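Local coordinates for protein (7,8-dihydro-6-hydroxymethylpterin-pyrophosphokinase) (Haemophilus influenzae, PDB 1CBK), which is a pyrophosphokinase of folate biosynthesis, transferring pyrophosphate from ATP to 6-hydroxymethyl-7,8-dihydropterin, at residues K69-L74 against L96-Y101. Residues are numbered along the deposited sequence; the frame is centred on the assembly and turned at random.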
ATOM      1  N   LYS A  69      -1.623  23.897  -0.138  1.00 11.86           N
ATOM      2  CA  LYS A  69      -2.188  24.687   0.945  1.00 13.25           C
ATOM      3  C   LYS A  69      -3.157  23.821   1.753  1.00 13.11           C
ATOM      4  O   LYS A  69      -3.245  23.957   2.972  1.00 12.26           O
ATOM      5  CB  LYS A  69      -2.861  25.953   0.419  1.00 16.87           C
ATOM      6  CG  LYS A  69      -1.840  26.952  -0.090  1.00 28.59           C
ATOM      7  CD  LYS A  69      -2.447  28.328  -0.242  1.00 47.00           C
ATOM      8  CE  LYS A  69      -1.475  29.346  -0.836  1.00 51.90           C
ATOM      9  NZ  LYS A  69      -2.095  30.713  -0.844  1.00 57.02           N
ATOM     10  N   LEU A  70      -3.882  22.936   1.067  1.00 11.69           N
ATOM     11  CA  LEU A  70      -4.776  22.011   1.742  1.00 11.73           C
ATOM     12  C   LEU A  70      -3.905  21.093   2.629  1.00 12.48           C
ATOM     13  O   LEU A  70      -4.277  20.816   3.775  1.00 14.09           O
ATOM     14  CB  LEU A  70      -5.573  21.183   0.731  1.00 11.67           C
ATOM     15  CG  LEU A  70      -6.498  20.100   1.314  1.00  8.98           C
ATOM     16  CD1 LEU A  70      -7.535  20.747   2.267  1.00  4.45           C
ATOM     17  CD2 LEU A  70      -7.193  19.343   0.156  1.00  5.06           C
ATOM     18  N   LEU A  71      -2.767  20.619   2.108  1.00 11.00           N
ATOM     19  CA  LEU A  71      -1.855  19.771   2.883  1.00 12.46           C
ATOM     20  C   LEU A  71      -1.360  20.543   4.123  1.00 13.26           C
ATOM     21  O   LEU A  71      -1.338  19.991   5.232  1.00 13.24           O
ATOM     22  CB  LEU A  71      -0.627  19.301   2.053  1.00 12.01           C
ATOM     23  CG  LEU A  71       0.385  18.416   2.838  1.00 12.58           C
ATOM     24  CD1 LEU A  71      -0.302  17.150   3.335  1.00  7.32           C
ATOM     25  CD2 LEU A  71       1.609  18.042   1.997  1.00 12.83           C
ATOM     26  N   ASP A  72      -0.919  21.789   3.922  1.00 12.59           N
ATOM     27  CA  ASP A  72      -0.449  22.628   5.030  1.00 12.50           C
ATOM     28  C   ASP A  72      -1.495  22.702   6.134  1.00 12.24           C
ATOM     29  O   ASP A  72      -1.168  22.593   7.315  1.00 12.90           O
ATOM     30  CB  ASP A  72      -0.184  24.054   4.564  1.00 14.78           C
ATOM     31  CG  ASP A  72       1.123  24.202   3.839  1.00 17.43           C
ATOM     32  OD1 ASP A  72       1.966  23.295   3.914  1.00 17.96           O
ATOM     33  OD2 ASP A  72       1.303  25.255   3.192  1.00 19.80           O
ATOM     34  N   GLU A  73      -2.742  22.940   5.736  1.00 11.28           N
ATOM     35  CA  GLU A  73      -3.862  23.038   6.667  1.00 11.61           C
ATOM     36  C   GLU A  73      -4.143  21.732   7.377  1.00 12.44           C
ATOM     37  O   GLU A  73      -4.416  21.736   8.570  1.00 13.31           O
ATOM     38  CB  GLU A  73      -5.124  23.533   5.953  1.00 11.74           C
ATOM     39  CG  GLU A  73      -5.085  25.023   5.558  1.00 20.26           C
ATOM     40  CD  GLU A  73      -4.754  25.943   6.743  1.00 24.92           C
ATOM     41  OE1 GLU A  73      -5.606  26.111   7.641  1.00 22.83           O
ATOM     42  OE2 GLU A  73      -3.637  26.495   6.780  1.00 30.38           O
ATOM     43  N   LEU A  74      -4.085  20.605   6.670  1.00 11.61           N
ATOM     44  CA  LEU A  74      -4.340  19.329   7.336  1.00  9.80           C
ATOM     45  C   LEU A  74      -3.234  19.032   8.352  1.00 10.10           C
ATOM     46  O   LEU A  74      -3.489  18.465   9.413  1.00  9.37           O
ATOM     47  CB  LEU A  74      -4.459  18.186   6.332  1.00  8.55           C
ATOM     48  CG  LEU A  74      -5.621  18.300   5.354  1.00 13.77           C
ATOM     49  CD1 LEU A  74      -5.568  17.096   4.412  1.00  9.60           C
ATOM     50  CD2 LEU A  74      -6.974  18.365   6.098  1.00  6.98           C
ATOM     51  N   LEU A  96      -4.584  12.345   8.754  1.00  9.25           N
ATOM     52  CA  LEU A  96      -5.460  12.967   7.753  1.00 11.47           C
ATOM     53  C   LEU A  96      -4.695  12.796   6.447  1.00 11.34           C
ATOM     54  O   LEU A  96      -3.533  13.174   6.376  1.00 13.71           O
ATOM     55  CB  LEU A  96      -5.658  14.465   8.038  1.00  5.70           C
ATOM     56  CG  LEU A  96      -6.344  14.778   9.373  1.00 10.06           C
ATOM     57  CD1 LEU A  96      -6.558  16.284   9.509  1.00  7.85           C
ATOM     58  CD2 LEU A  96      -7.669  14.028   9.451  1.00  4.80           C
ATOM     59  N   ASP A  97      -5.321  12.211   5.429  1.00 11.41           N
ATOM     60  CA  ASP A  97      -4.639  11.984   4.146  1.00 11.10           C
ATOM     61  C   ASP A  97      -5.496  12.432   2.943  1.00 10.59           C
ATOM     62  O   ASP A  97      -6.672  12.105   2.876  1.00  9.00           O
ATOM     63  CB  ASP A  97      -4.330  10.485   3.961  1.00 10.44           C
ATOM     64  CG  ASP A  97      -3.243   9.982   4.895  1.00 19.77           C
ATOM     65  OD1 ASP A  97      -2.127  10.547   4.878  1.00 28.96           O
ATOM     66  OD2 ASP A  97      -3.498   9.004   5.631  1.00 20.76           O
ATOM     67  N   ILE A  98      -4.910  13.184   2.018  1.00  9.98           N
ATOM     68  CA  ILE A  98      -5.650  13.608   0.828  1.00 10.28           C
ATOM     69  C   ILE A  98      -5.666  12.409  -0.137  1.00  9.39           C
ATOM     70  O   ILE A  98      -4.627  11.972  -0.617  1.00 10.02           O
ATOM     71  CB  ILE A  98      -4.983  14.805   0.106  1.00  8.60           C
ATOM     72  CG1 ILE A  98      -4.834  16.006   1.042  1.00  9.84           C
ATOM     73  CG2 ILE A  98      -5.848  15.199  -1.097  1.00  7.77           C
ATOM     74  CD1 ILE A  98      -3.799  17.034   0.581  1.00  3.69           C
ATOM     75  N   LEU A  99      -6.839  11.827  -0.342  1.00  8.53           N
ATOM     76  CA  LEU A  99      -6.974  10.679  -1.231  1.00  9.34           C
ATOM     77  C   LEU A  99      -7.084  11.143  -2.674  1.00  9.99           C
ATOM     78  O   LEU A  99      -6.422  10.609  -3.560  1.00 10.87           O
ATOM     79  CB  LEU A  99      -8.235   9.891  -0.907  1.00  3.79           C
ATOM     80  CG  LEU A  99      -8.422   9.172   0.421  1.00 10.18           C
ATOM     81  CD1 LEU A  99      -9.842   8.565   0.456  1.00  4.87           C
ATOM     82  CD2 LEU A  99      -7.364   8.062   0.559  1.00  9.98           C
ATOM     83  N   LEU A 100      -7.926  12.147  -2.888  1.00  9.93           N
ATOM     84  CA  LEU A 100      -8.209  12.672  -4.227  1.00  9.39           C
ATOM     85  C   LEU A 100      -8.377  14.177  -4.183  1.00  9.74           C
ATOM     86  O   LEU A 100      -8.915  14.723  -3.215  1.00  5.60           O
ATOM     87  CB  LEU A 100      -9.513  12.054  -4.751  1.00  5.82           C
ATOM     88  CG  LEU A 100      -9.523  10.522  -4.854  1.00 10.07           C
ATOM     89  CD1 LEU A 100     -10.956  10.020  -5.012  1.00 12.31           C
ATOM     90  CD2 LEU A 100      -8.604  10.037  -6.001  1.00  8.58           C
ATOM     91  N   TYR A 101      -7.913  14.833  -5.241  1.00  8.16           N
ATOM     92  CA  TYR A 101      -8.002  16.278  -5.379  1.00  8.16           C
ATOM     93  C   TYR A 101      -8.526  16.468  -6.792  1.00 10.58           C
ATOM     94  O   TYR A 101      -7.753  16.542  -7.757  1.00 11.08           O
ATOM     95  CB  TYR A 101      -6.622  16.934  -5.223  1.00  6.94           C
ATOM     96  CG  TYR A 101      -6.672  18.454  -5.248  1.00 11.91           C
ATOM     97  CD1 TYR A 101      -6.866  19.181  -4.074  1.00 12.70           C
ATOM     98  CD2 TYR A 101      -6.556  19.157  -6.453  1.00 12.92           C
ATOM     99  CE1 TYR A 101      -6.948  20.585  -4.092  1.00 13.31           C
ATOM    100  CE2 TYR A 101      -6.639  20.550  -6.483  1.00 12.48           C
ATOM    101  CZ  TYR A 101      -6.836  21.255  -5.306  1.00 13.83           C
ATOM    102  OH  TYR A 101      -6.953  22.619  -5.348  1.00 12.88           O
TER
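Ile98 pushes its longer branch between Leu70 and Leu74, its tip against the backbone and CB of Leu71 at the margin. Its CG1 meets Leu74 CD1 at 3.6 Å. The tip, Ile98 CD1, lies 4.0 Å from Leu71 N and also touches Leu70 CD2. With CG1 anti to the carbonyl carbon (chi1 -58°) and the chain extended beyond it, a beta-branched residue suited to a strand can still send a slim methyl as far as the helix. Toward the start of the strand, Leu96 CD1 packs on Leu74 CD2 (4.0 Å); at the other end Leu70 CD2 lies at the edge of the Tyr101 ring, near its plane, 4.2 Å from Tyr101 CD1. The segments run nearly antiparallel (157°), as helix 67-80 packs on an outermost strand of the antiparallel sheet in the alpha+beta, ferredoxin-like fold of HPPK. A classic beta bulge, Leu99 and Leu100 both facing Tyr5 of strand 2-10, interrupts the alternation and lets Ile98 and Tyr101, three residues apart, both face the helix. Tyr101 suits the end of this apolar layer because its OH hydrogen-bonds to Leu65 O, just ahead of the helix. Leu96 N donates to Glu78 OE2, tying the strand's start to the later part of helix 67-80.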